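Side-chain contacts in mitochondrial import inner membrane translocase subunit TIM8 (Saccharomyces cerevisiae, PDB 3CJH), which acts as a chaperone of the mitochondrial intermembrane space, helping multi-pass proteins into the inner membrane and passing beta-barrel precursors from the TOM to the SAM complex: residues B[12-15]-B[16-20]; B[46-49]-B[50-53]. All blocks are in the same frame, centred on the assembly; numbering follows the deposited sequence.

Contact 1. Residues B[12-15]-B[16-20]; sequences MSIH and QFTNI
The carbonyl oxygen I14 O is gripped twice by T18, one turn further along helix 7-25. The hydroxyl T18 OG1 donates to I14 O over 2.6 Å, while the amide T18 N reaches I14 O at 3.0 Å, and the two donors arrive from opposite faces of the carbonyl plane. The hydroxyl can do this because T18 OG1 lies beside its own backbone N and anti to the carbonyl carbon (chi1 -64°), which aims it back down the helix. I14 and T18, both buried, also pack on aromatic side chains of another protein's chain.

Around the helix from there, F17 leans back over S13. The ring atom F17 CE2 lies 3.7 Å from S13 CB, and F17 CD2 comes to 3.3 Å from S13 O, an oblique approach to the ring. That same oxygen receives the nearly straight backbone bond from F17 N, 2.7 Å from S13 O, whereas the hydroxyl of S13 is hydrogen-bonded to the K9 carbonyl. Beyond S13 the F17 ring packs on L50 of helix 36-62; with an alanine here, S13 CB and L50 would probably lose the ring that both touch, and a gap would open between the two helices. On another side of the helix, N19 N donates to H15 O at 2.9 Å, and the N19 amide oxygen is bonded to a polar side chain of another protein's chain. The chemistry implies a helix that takes the hydroxyls of S13 and T18 onto its own backbone carbonyls, T18 doing so beside aromatic side chains of another chain, with the F17 ring turned to helix 36-62.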
loop_
_atom_site.group_PDB
_atom_site.type_symbol
_atom_site.label_atom_id
_atom_site.label_comp_id
_atom_site.label_asym_id
_atom_site.label_seq_id
_atom_site.Cartn_x
_atom_site.Cartn_y
_atom_site.Cartn_z
ATOM N N MET B 12 -10.123 -9.592 -13.277
ATOM C CA MET B 12 -9.127 -9.545 -12.205
ATOM C C MET B 12 -8.070 -8.441 -12.370
ATOM O O MET B 12 -7.920 -7.565 -11.514
ATOM C CB MET B 12 -8.423 -10.912 -12.171
ATOM C CG MET B 12 -7.459 -11.167 -11.025
ATOM S SD MET B 12 -6.074 -12.237 -11.547
ATOM C CE MET B 12 -5.243 -12.551 -9.976
ATOM N N SER B 13 -7.347 -8.514 -13.486
ATOM C CA SER B 13 -6.196 -7.645 -13.802
ATOM C C SER B 13 -6.669 -6.218 -14.006
ATOM O O SER B 13 -6.095 -5.275 -13.454
ATOM C CB SER B 13 -5.474 -8.136 -15.073
ATOM O OG SER B 13 -5.617 -9.542 -15.268
ATOM N N ILE B 14 -7.737 -6.073 -14.784
ATOM C CA ILE B 14 -8.338 -4.766 -15.025
ATOM C C ILE B 14 -8.647 -4.018 -13.731
ATOM O O ILE B 14 -8.462 -2.811 -13.674
ATOM C CB ILE B 14 -9.636 -4.872 -15.811
ATOM C CG1 ILE B 14 -9.383 -5.459 -17.200
ATOM C CG2 ILE B 14 -10.286 -3.497 -15.934
ATOM C CD1 ILE B 14 -8.575 -4.582 -18.089
ATOM N N HIS B 15 -9.117 -4.735 -12.707
ATOM C CA HIS B 15 -9.346 -4.136 -11.387
ATOM C C HIS B 15 -8.039 -3.619 -10.826
ATOM O O HIS B 15 -7.931 -2.475 -10.384
ATOM C CB HIS B 15 -9.884 -5.146 -10.369
ATOM C CG HIS B 15 -11.249 -5.653 -10.675
ATOM N ND1 HIS B 15 -12.163 -4.931 -11.412
ATOM C CD2 HIS B 15 -11.876 -6.796 -10.309
ATOM C CE1 HIS B 15 -13.285 -5.620 -11.511
ATOM N NE2 HIS B 15 -13.139 -6.754 -10.847
ATOM N N GLN B 16 -7.038 -4.483 -10.835
ATOM C CA GLN B 16 -5.786 -4.115 -10.249
ATOM C C GLN B 16 -5.142 -2.955 -10.988
ATOM O O GLN B 16 -4.694 -1.995 -10.348
ATOM C CB GLN B 16 -4.836 -5.290 -10.180
ATOM C CG GLN B 16 -3.518 -4.823 -9.643
ATOM C CD GLN B 16 -2.729 -5.861 -9.004
ATOM O OE1 GLN B 16 -3.245 -6.919 -8.600
ATOM N NE2 GLN B 16 -1.436 -5.579 -8.893
ATOM N N PHE B 17 -5.106 -3.035 -12.321
ATOM C CA PHE B 17 -4.503 -1.966 -13.129
ATOM C C PHE B 17 -5.207 -0.648 -12.902
ATOM O O PHE B 17 -4.567 0.392 -12.745
ATOM C CB PHE B 17 -4.536 -2.297 -14.615
ATOM C CG PHE B 17 -3.603 -3.390 -15.008
ATOM C CD1 PHE B 17 -2.283 -3.391 -14.557
ATOM C CD2 PHE B 17 -4.026 -4.424 -15.845
ATOM C CE1 PHE B 17 -1.405 -4.416 -14.915
ATOM C CE2 PHE B 17 -3.148 -5.456 -16.214
ATOM C CZ PHE B 17 -1.836 -5.448 -15.748
ATOM N N THR B 18 -6.534 -0.715 -12.878
ATOM C CA THR B 18 -7.351 0.460 -12.663
ATOM C C THR B 18 -7.001 1.071 -11.326
ATOM O O THR B 18 -6.791 2.285 -11.219
ATOM C CB THR B 18 -8.824 0.135 -12.693
ATOM O OG1 THR B 18 -9.190 -0.346 -14.001
ATOM C CG2 THR B 18 -9.615 1.370 -12.413
ATOM N N ASN B 19 -6.891 0.229 -10.308
ATOM C CA ASN B 19 -6.532 0.705 -8.985
ATOM C C ASN B 19 -5.165 1.421 -8.953
ATOM O O ASN B 19 -5.035 2.509 -8.376
ATOM C CB ASN B 19 -6.544 -0.452 -8.003
ATOM C CG ASN B 19 -6.201 -0.018 -6.605
ATOM O OD1 ASN B 19 -6.720 0.987 -6.109
ATOM N ND2 ASN B 19 -5.308 -0.757 -5.960
ATOM N N ILE B 20 -4.161 0.842 -9.613
ATOM C CA ILE B 20 -2.829 1.467 -9.634
ATOM C C ILE B 20 -2.839 2.756 -10.444
ATOM O O ILE B 20 -2.351 3.794 -9.985
ATOM C CB ILE B 20 -1.678 0.580 -10.230
ATOM C CG1 ILE B 20 -2.051 -0.905 -10.337
ATOM C CG2 ILE B 20 -0.396 0.768 -9.370
ATOM C CD1 ILE B 20 -0.862 -1.856 -10.518
#

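Contact 2. Residues B[46-49]-B[50-53]; sequences VNRF and LDTN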
loop_
_atom_site.group_PDB
_atom_site.type_symbol
_atom_site.label_atom_id
_atom_site.label_comp_id
_atom_site.label_asym_id
_atom_site.label_seq_id
_atom_site.Cartn_x
_atom_site.Cartn_y
_atom_site.Cartn_z
ATOM N N VAL B 46 -1.378 1.651 -18.352
ATOM C CA VAL B 46 -1.628 0.216 -18.569
ATOM C C VAL B 46 -0.568 -0.432 -19.496
ATOM O O VAL B 46 -0.035 -1.510 -19.193
ATOM C CB VAL B 46 -2.994 -0.075 -19.257
ATOM C CG1 VAL B 46 -3.455 -1.498 -18.935
ATOM C CG2 VAL B 46 -4.050 0.924 -18.874
ATOM N N ASN B 47 -0.298 0.213 -20.631
ATOM C CA ASN B 47 0.620 -0.325 -21.635
ATOM C C ASN B 47 2.040 -0.437 -21.094
ATOM O O ASN B 47 2.704 -1.474 -21.190
ATOM C CB ASN B 47 0.629 0.573 -22.881
ATOM C CG ASN B 47 -0.457 0.208 -23.856
ATOM O OD1 ASN B 47 -0.403 -0.854 -24.456
ATOM N ND2 ASN B 47 -1.444 1.074 -24.017
ATOM N N ARG B 48 2.490 0.675 -20.540
ATOM C CA ARG B 48 3.782 0.784 -19.881
ATOM C C ARG B 48 3.923 -0.263 -18.758
ATOM O O ARG B 48 4.985 -0.862 -18.563
ATOM C CB ARG B 48 3.929 2.210 -19.320
ATOM C CG ARG B 48 5.247 2.864 -19.579
ATOM C CD ARG B 48 5.699 2.777 -21.064
ATOM N NE ARG B 48 4.845 3.518 -21.986
ATOM C CZ ARG B 48 4.204 3.010 -23.045
ATOM N NH1 ARG B 48 4.290 1.721 -23.378
ATOM N NH2 ARG B 48 3.473 3.819 -23.805
ATOM N N PHE B 49 2.833 -0.509 -18.040
ATOM C CA PHE B 49 2.857 -1.535 -17.005
ATOM C C PHE B 49 3.053 -2.945 -17.582
ATOM O O PHE B 49 3.843 -3.722 -17.067
ATOM C CB PHE B 49 1.586 -1.506 -16.171
ATOM C CG PHE B 49 1.835 -1.846 -14.771
ATOM C CD1 PHE B 49 1.897 -3.179 -14.379
ATOM C CD2 PHE B 49 2.115 -0.829 -13.839
ATOM C CE1 PHE B 49 2.181 -3.506 -13.064
ATOM C CE2 PHE B 49 2.405 -1.137 -12.532
ATOM C CZ PHE B 49 2.443 -2.487 -12.138
ATOM N N LEU B 50 2.327 -3.258 -18.653
ATOM C CA LEU B 50 2.447 -4.558 -19.337
ATOM C C LEU B 50 3.843 -4.776 -19.895
ATOM O O LEU B 50 4.396 -5.865 -19.775
ATOM C CB LEU B 50 1.423 -4.661 -20.472
ATOM C CG LEU B 50 -0.009 -4.732 -19.945
ATOM C CD1 LEU B 50 -1.022 -4.259 -20.978
ATOM C CD2 LEU B 50 -0.315 -6.156 -19.439
ATOM N N ASP B 51 4.391 -3.725 -20.507
ATOM C CA ASP B 51 5.766 -3.723 -21.036
ATOM C C ASP B 51 6.763 -4.079 -19.926
ATOM O O ASP B 51 7.659 -4.903 -20.122
ATOM C CB ASP B 51 6.136 -2.345 -21.624
ATOM C CG ASP B 51 5.425 -2.035 -22.954
ATOM O OD1 ASP B 51 5.326 -2.926 -23.827
ATOM O OD2 ASP B 51 4.988 -0.879 -23.158
ATOM N N THR B 52 6.586 -3.465 -18.754
ATOM C CA THR B 52 7.415 -3.768 -17.585
ATOM C C THR B 52 7.336 -5.259 -17.205
ATOM O O THR B 52 8.347 -5.926 -17.053
ATOM C CB THR B 52 6.993 -2.928 -16.384
ATOM O OG1 THR B 52 7.028 -1.553 -16.738
ATOM C CG2 THR B 52 7.923 -3.140 -15.232
ATOM N N ASN B 53 6.128 -5.776 -17.046
ATOM C CA ASN B 53 5.969 -7.175 -16.708
ATOM C C ASN B 53 6.831 -8.061 -17.612
ATOM O O ASN B 53 7.605 -8.881 -17.115
ATOM C CB ASN B 53 4.494 -7.605 -16.788
ATOM C CG ASN B 53 3.685 -7.173 -15.575
ATOM O OD1 ASN B 53 3.888 -7.677 -14.469
ATOM N ND2 ASN B 53 2.744 -6.258 -15.782
#
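Small Tim proteins fold as a helical hairpin, whose arms are here probably tied by the two disulfides of the twin CX3C motif, and residues 46-53 form two turns of its second arm, helix 36-62, just past the last motif cysteine. On one side of this helix R48 and D51 lie alongside each other, pointing the same way. R48 NH1 meets D51 OD2 at 2.7 Å in a salt bridge, with the carboxylate at the guanidinium edge and the two planes only 12° apart. As a hydrogen bond it is weak, since the N-H...O angle is 124°. Bends at chi2 and chi3 fold the arginine chain back so that its head comes level with the aspartate. D51 OD1 makes a second salt bridge, to a basic side chain of another protein's chain.

The backbone oxygen R48 O is shared by both donors of T52: T52 OG1 lies 2.8 Å and T52 N 3.1 Å from R48 O, on opposite faces of its plane. One residue further round the helix, the amide nitrogen N53 ND2 sits near the plane of the F49 ring, 3.5 Å from F49 CD1 at its edge, with ring and amide planes 55° apart. The oxygen of that amide is hydrogen-bonded to a polar side chain of another protein's chain. L50 folds over the preceding turn, bringing L50 CD1 to 4.2 Å from V46 CG1. The carboxylate of D51 thus faces a cation on its own helix and another across a subunit boundary, an arrangement that would probably favour its ionised form and helps tie the helix to its neighbour in the assembly.

Contact 1 and contact 2 lie on successive helices, 7-25 and 36-62, the two arms of the hairpin, with centres about 12 Å apart. Both are partly buried, but 12-20 includes exposed residues whereas 46-53 has none. They meet through apolar groups: F17 CE1 is 3.6 Å from F49 CD1, and I20 CD1 is 3.7 Å from F49 CZ. Each has helical backbone bonds, a phenylalanine facing the partner arm, and a threonine that gives two hydrogen bonds to the carbonyl four residues back. The difference lies in the R48-D51 salt bridge of contact 2 and in its more numerous polar links to neighbouring chains, through N47, D51 and N53, against N19 in contact 1.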